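Beta-lactamase (Serratia marcescens, PDB 5GS8) probably hydrolyses the beta-lactam ring of antibiotics to give a substituted beta-amino acid, as a member of the class A beta-lactamase family. Local coordinates at residues A[107-112]-A[193-198]; A[187-192]-A[211-216]. All blocks are in the same frame, centred on the assembly; numbering follows the deposited sequence. Where two conformers were deposited one is given.

Contact 1: A[107-112]-A[193-198]. With NA (sodium ion), chain L; NA (sodium ion), chain Q; NA (sodium ion), chain H; SO4 (sulfate ion), chain C.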
loop_
_atom_site.group_PDB
_atom_site.type_symbol
_atom_site.label_atom_id
_atom_site.label_comp_id
_atom_site.label_asym_id
_atom_site.label_seq_id
_atom_site.Cartn_x
_atom_site.Cartn_y
_atom_site.Cartn_z
ATOM N N THR A 107 -3.080 -9.750 8.417
ATOM C CA THR A 107 -1.836 -9.078 8.878
ATOM C C THR A 107 -0.607 -9.954 8.620
ATOM O O THR A 107 0.459 -9.463 8.242
ATOM C CB THR A 107 -1.977 -8.714 10.364
ATOM O OG1 THR A 107 -3.097 -7.814 10.529
ATOM C CG2 THR A 107 -0.737 -8.037 10.865
ATOM N N VAL A 108 -0.717 -11.244 8.881
ATOM C CA VAL A 108 0.403 -12.143 8.755
ATOM C C VAL A 108 0.507 -12.649 7.328
ATOM O O VAL A 108 1.516 -12.441 6.647
ATOM C CB VAL A 108 0.304 -13.321 9.735
ATOM C CG1 VAL A 108 1.423 -14.340 9.498
ATOM C CG2 VAL A 108 0.352 -12.824 11.162
ATOM N N SER A 109 -0.511 -13.375 6.872
ATOM C CA SER A 109 -0.416 -14.031 5.528
ATOM C C SER A 109 -0.354 -13.030 4.381
ATOM O O SER A 109 0.261 -13.319 3.367
ATOM C CB SER A 109 -1.620 -14.974 5.266
ATOM O OG SER A 109 -1.753 -15.905 6.347
ATOM N N HIS A 110 -1.065 -11.907 4.506
ATOM C CA HIS A 110 -1.105 -10.896 3.469
ATOM C C HIS A 110 -0.399 -9.602 3.864
ATOM O O HIS A 110 -0.451 -8.623 3.132
ATOM C CB HIS A 110 -2.573 -10.653 3.063
ATOM C CG HIS A 110 -3.188 -11.764 2.264
ATOM N ND1 HIS A 110 -3.674 -12.930 2.817
ATOM C CD2 HIS A 110 -3.349 -11.891 0.924
ATOM C CE1 HIS A 110 -4.084 -13.742 1.858
ATOM N NE2 HIS A 110 -3.906 -13.129 0.700
ATOM N N SER A 111 0.250 -9.601 5.014
ATOM C CA SER A 111 1.082 -8.467 5.437
ATOM C C SER A 111 0.328 -7.145 5.550
ATOM O O SER A 111 0.915 -6.057 5.393
ATOM C CB SER A 111 2.303 -8.327 4.528
ATOM O OG SER A 111 3.364 -7.755 5.278
ATOM N N ASP A 112 -0.946 -7.169 5.916
ATOM C CA ASP A 112 -1.711 -5.940 5.966
ATOM C C ASP A 112 -1.115 -4.896 6.892
ATOM O O ASP A 112 -0.896 -5.148 8.075
ATOM C CB ASP A 112 -3.156 -6.227 6.363
ATOM C CG ASP A 112 -4.072 -5.126 5.938
ATOM O OD1 ASP A 112 -4.066 -4.077 6.592
ATOM O OD2 ASP A 112 -4.729 -5.260 4.910
ATOM N N ILE A 193 2.023 -20.662 6.946
ATOM C CA ILE A 193 2.116 -21.447 5.727
ATOM C C ILE A 193 1.236 -20.865 4.605
ATOM O O ILE A 193 1.576 -20.903 3.417
ATOM C CB ILE A 193 1.755 -22.930 5.990
ATOM C CG1 ILE A 193 2.672 -23.534 7.047
ATOM C CG2 ILE A 193 1.733 -23.695 4.675
ATOM C CD1 ILE A 193 2.235 -24.902 7.556
ATOM N N GLU A 194 0.113 -20.255 4.983
ATOM C CA GLU A 194 -0.835 -19.667 4.051
ATOM C C GLU A 194 -0.320 -18.330 3.493
ATOM O O GLU A 194 -0.974 -17.748 2.621
ATOM C CB GLU A 194 -2.151 -19.454 4.795
ATOM C CG GLU A 194 -2.922 -20.760 4.999
ATOM C CD GLU A 194 -4.117 -20.684 5.957
ATOM O OE1 GLU A 194 -4.373 -19.639 6.578
ATOM O OE2 GLU A 194 -4.850 -21.718 6.051
ATOM N N THR A 195 0.784 -17.812 4.021
ATOM C CA THR A 195 1.319 -16.560 3.486
ATOM C C THR A 195 1.404 -16.548 1.967
ATOM O O THR A 195 1.919 -17.516 1.357
ATOM C CB THR A 195 2.713 -16.306 4.111
ATOM O OG1 THR A 195 2.538 -16.079 5.512
ATOM C CG2 THR A 195 3.440 -15.146 3.450
ATOM N N THR A 196 0.960 -15.453 1.369
ATOM C CA THR A 196 1.012 -15.316 -0.080
ATOM C C THR A 196 2.053 -14.333 -0.583
ATOM O O THR A 196 2.359 -14.315 -1.785
ATOM C CB THR A 196 -0.326 -14.885 -0.671
ATOM O OG1 THR A 196 -0.737 -13.660 -0.099
ATOM C CG2 THR A 196 -1.388 -15.908 -0.328
ATOM N N THR A 197 2.588 -13.499 0.297
ATOM C CA THR A 197 3.636 -12.581 -0.090
ATOM C C THR A 197 4.957 -13.321 -0.239
ATOM O O THR A 197 5.122 -14.478 0.178
ATOM C CB THR A 197 3.776 -11.437 0.917
ATOM O OG1 THR A 197 4.198 -11.982 2.189
ATOM C CG2 THR A 197 2.452 -10.708 1.095
ATOM N N GLY A 198 5.872 -12.681 -0.940
ATOM C CA GLY A 198 7.215 -13.202 -1.124
ATOM C C GLY A 198 7.346 -14.583 -1.679
ATOM O O GLY A 198 8.229 -15.321 -1.299
HETATM NA NA NA L . 4.615 -17.187 -0.156
HETATM NA NA NA Q . 3.781 -19.627 2.067
HETATM NA NA NA H . 9.058 -17.276 0.525
HETATM S S SO4 C . 5.836 -6.835 3.176
HETATM O O1 SO4 C . 6.559 -5.732 3.977
HETATM O O2 SO4 C . 4.405 -6.419 3.197
HETATM O O3 SO4 C . 6.042 -8.154 3.815
HETATM O O4 SO4 C . 6.220 -6.955 1.827
HETATM O O HOH W 1 3.646 -12.147 4.842
HETATM O O HOH W 2 -4.310 -16.961 6.337
HETATM O O HOH W 3 -2.672 -13.072 -2.232
HETATM O O HOH W 4 2.926 -18.606 -1.990
#
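Beside the presumed active site of this class A beta-lactamase, the end of helix 100-109 and the turn carrying Ser-111, whose place matches the serine of the family's SDN-type motif, lie against the loop that leaves helix 182-193. Ser-109 and Thr-195 bring the backbones together, their CA atoms 3.7 Å apart. A backbone hydrogen bond runs from Thr-196 N to Ser-109 O, 3.0 Å long and nearly straight at 164°, and Thr-195 CA adds a CA-H...O contact to the same oxygen. Water binds the flanks: one molecule donates to Val-108 O and also bonds Thr-197 OG1, itself hydrogen-bonded to Thr-216 OG1; another donates to both Ser-109 OG and Glu-194 OE1. Ser-109 OG is also hydrogen-bonded to Thr-191 O of helix 182-193. On the active-site side Ser-111 OG donates to O2 of a sulfate at 2.7 Å, and Lys-215 NZ is a further partner of that hydroxyl. Asp-89 and Pro-92 of the second subunit pack on His-110 and Thr-196 respectively. Within the chain, the hydroxyl of Thr-196 meets the imidazole of His-110 from above: OG1 sits 3.2 Å over one face of the ring, displaced toward its rim.

Contact 2: A[187-192]-A[211-216]. With NA (sodium ion), chain L; SO4 (sulfate ion), chain C.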
loop_
_atom_site.group_PDB
_atom_site.type_symbol
_atom_site.label_atom_id
_atom_site.label_comp_id
_atom_site.label_asym_id
_atom_site.label_seq_id
_atom_site.Cartn_x
_atom_site.Cartn_y
_atom_site.Cartn_z
ATOM N N PHE A 187 -2.840 -22.301 14.943
ATOM C CA PHE A 187 -3.428 -21.247 14.129
ATOM C C PHE A 187 -2.391 -20.351 13.481
ATOM O O PHE A 187 -2.429 -20.107 12.257
ATOM C CB PHE A 187 -4.385 -20.412 14.972
ATOM C CG PHE A 187 -4.915 -19.195 14.267
ATOM C CD1 PHE A 187 -5.854 -19.318 13.284
ATOM C CD2 PHE A 187 -4.494 -17.926 14.620
ATOM C CE1 PHE A 187 -6.370 -18.194 12.645
ATOM C CE2 PHE A 187 -5.009 -16.804 13.978
ATOM C CZ PHE A 187 -5.909 -16.941 12.976
ATOM N N LEU A 188 -1.416 -19.932 14.254
ATOM C CA LEU A 188 -0.396 -19.050 13.690
ATOM C C LEU A 188 0.466 -19.806 12.689
ATOM O O LEU A 188 0.861 -19.248 11.641
ATOM C CB LEU A 188 0.460 -18.465 14.779
ATOM C CG LEU A 188 1.536 -17.471 14.345
ATOM C CD1 LEU A 188 0.928 -16.342 13.513
ATOM C CD2 LEU A 188 2.297 -16.889 15.509
ATOM N N LEU A 189 0.759 -21.083 12.973
ATOM C CA LEU A 189 1.557 -21.868 12.010
ATOM C C LEU A 189 0.810 -22.007 10.684
ATOM O O LEU A 189 1.382 -21.815 9.606
ATOM C CB LEU A 189 1.956 -23.225 12.608
ATOM C CG LEU A 189 2.811 -24.106 11.681
ATOM C CD1 LEU A 189 4.083 -23.392 11.274
ATOM C CD2 LEU A 189 3.151 -25.415 12.365
ATOM N N ASN A 190 -0.488 -22.351 10.722
ATOM C CA ASN A 190 -1.260 -22.446 9.506
ATOM C C ASN A 190 -1.232 -21.112 8.762
ATOM O O ASN A 190 -1.047 -21.076 7.550
ATOM C CB ASN A 190 -2.703 -22.831 9.818
ATOM C CG ASN A 190 -2.889 -24.318 10.028
ATOM O OD1 ASN A 190 -2.174 -25.147 9.466
ATOM N ND2 ASN A 190 -3.878 -24.661 10.826
ATOM N N THR A 191 -1.375 -20.028 9.518
ATOM C CA THR A 191 -1.416 -18.694 8.940
ATOM C C THR A 191 -0.082 -18.367 8.211
ATOM O O THR A 191 -0.090 -17.859 7.057
ATOM C CB THR A 191 -1.729 -17.686 10.042
ATOM O OG1 THR A 191 -3.029 -17.980 10.608
ATOM C CG2 THR A 191 -1.749 -16.308 9.513
ATOM N N MET A 192 1.036 -18.794 8.800
ATOM C CA MET A 192 2.347 -18.602 8.202
ATOM C C MET A 192 2.612 -19.449 6.984
ATOM O O MET A 192 3.278 -19.014 6.032
ATOM C CB MET A 192 3.427 -18.819 9.244
ATOM C CG MET A 192 3.423 -17.709 10.292
ATOM S SD MET A 192 4.580 -18.022 11.621
ATOM C CE MET A 192 6.151 -17.809 10.752
ATOM N N VAL A 211 6.902 -27.077 2.159
ATOM C CA VAL A 211 6.168 -26.309 3.180
ATOM C C VAL A 211 7.102 -25.237 3.741
ATOM O O VAL A 211 8.153 -25.554 4.339
ATOM C CB VAL A 211 5.661 -27.159 4.356
ATOM C CG1 VAL A 211 4.903 -26.295 5.349
ATOM C CG2 VAL A 211 4.763 -28.270 3.833
ATOM N N VAL A 212 6.674 -23.973 3.596
ATOM C CA VAL A 212 7.451 -22.824 4.088
ATOM C C VAL A 212 6.498 -21.907 4.851
ATOM O O VAL A 212 5.581 -21.331 4.282
ATOM C CB VAL A 212 8.098 -22.063 2.936
ATOM C CG1 VAL A 212 8.891 -20.870 3.489
ATOM C CG2 VAL A 212 8.983 -23.009 2.106
ATOM N N ALA A 213 6.632 -21.949 6.169
ATOM C CA ALA A 213 5.819 -21.118 7.071
ATOM C C ALA A 213 6.607 -19.842 7.290
ATOM O O ALA A 213 7.669 -19.878 7.894
ATOM C CB ALA A 213 5.638 -21.843 8.404
ATOM N N HIS A 214 6.161 -18.742 6.698
ATOM C CA HIS A 214 7.030 -17.574 6.661
ATOM C C HIS A 214 6.323 -16.253 6.725
ATOM O O HIS A 214 5.120 -16.151 6.556
ATOM C CB HIS A 214 7.930 -17.628 5.423
ATOM C CG HIS A 214 7.228 -17.357 4.123
ATOM N ND1 HIS A 214 7.447 -16.218 3.385
ATOM C CD2 HIS A 214 6.281 -18.059 3.452
ATOM C CE1 HIS A 214 6.680 -16.226 2.311
ATOM N NE2 HIS A 214 5.940 -17.327 2.339
ATOM N N LYS A 215 7.132 -15.224 6.946
ATOM C CA LYS A 215 6.691 -13.825 6.965
ATOM C C LYS A 215 7.713 -12.922 6.304
ATOM O O LYS A 215 8.873 -12.928 6.676
ATOM C CB LYS A 215 6.446 -13.350 8.395
ATOM C CG LYS A 215 5.944 -11.926 8.507
ATOM C CD LYS A 215 4.472 -11.807 8.140
ATOM C CE LYS A 215 4.082 -10.420 7.655
ATOM N NZ LYS A 215 4.633 -10.115 6.309
ATOM N N THR A 216 7.267 -12.179 5.298
ATOM C CA THR A 216 8.130 -11.278 4.563
ATOM C C THR A 216 8.268 -9.928 5.276
ATOM O O THR A 216 7.468 -9.563 6.147
ATOM C CB THR A 216 7.526 -11.060 3.142
ATOM O OG1 THR A 216 6.183 -10.625 3.283
ATOM C CG2 THR A 216 7.562 -12.325 2.400
HETATM NA NA NA L . 4.615 -17.187 -0.156
HETATM S S SO4 C . 5.836 -6.835 3.176
HETATM O O1 SO4 C . 6.559 -5.732 3.977
HETATM O O2 SO4 C . 4.405 -6.419 3.197
HETATM O O3 SO4 C . 6.042 -8.154 3.815
HETATM O O4 SO4 C . 6.220 -6.955 1.827
HETATM O O HOH W 4 2.926 -18.606 -1.990
#
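Met-192 turns its CB toward strand 212-216 and meets the methyl of Ala-213, Met-192 CB to Ala-213 CB being 3.8 Å. Leu-189, one helical turn earlier, reaches the same methyl with a single branch, Leu-189 CD1 lying 3.6 Å from Ala-213 CB; chi1 near 180° sets its CG anti to the backbone N, and chi2 of 58° then swings CD1 to the strand. The small alanine thus takes both helix side chains on one carbon.

The polar link is made by backbone. His-214 N donates to Met-192 O over 3.0 Å, arriving 61° out of the carbonyl plane, while Ala-213 CA makes a CA-H...O contact with that oxygen. Thr-195 OG1 is hydrogen-bonded to both Met-192 O and His-214 O, its single proton probably shared between them. The CB of His-214 is directed away from the helix. Its NE2 binds a sodium ion at 2.8 Å in the plane of the ring, and ND1 bonds Asp-232, so both ring nitrogens are engaged.

Helix and strand segments run at 77° to each other. Strand 212-218 edges the five-stranded sheet and pairs on its far flank with 227-237; Phe-51 of helix 49-64 and Phe-174 of helix 164-175 pack on Met-192, closing the helical side.

Contacts 1 and 2 are both largely buried, their centres about 8 Å apart, though contact 1 reaches the second subunit and carries the exposed Glu-194, whereas no other chain of the assembly touches contact 2. Helix 182-193 feeds both: its last turns pack on the strand, and the loop that follows meets helix 100-109. The chemistry differs accordingly, with water and hydroxyls prominent between 107-112 and 193-198, and aliphatic packing beside one backbone bond between 187-192 and 211-216. A probable hydrogen bond, Thr-197 OG1 to Thr-216 OG1 at 2.6 Å, joins them. The two contacts also share a sodium ion, held by Thr-197 O and His-214 NE2, and the sulfate.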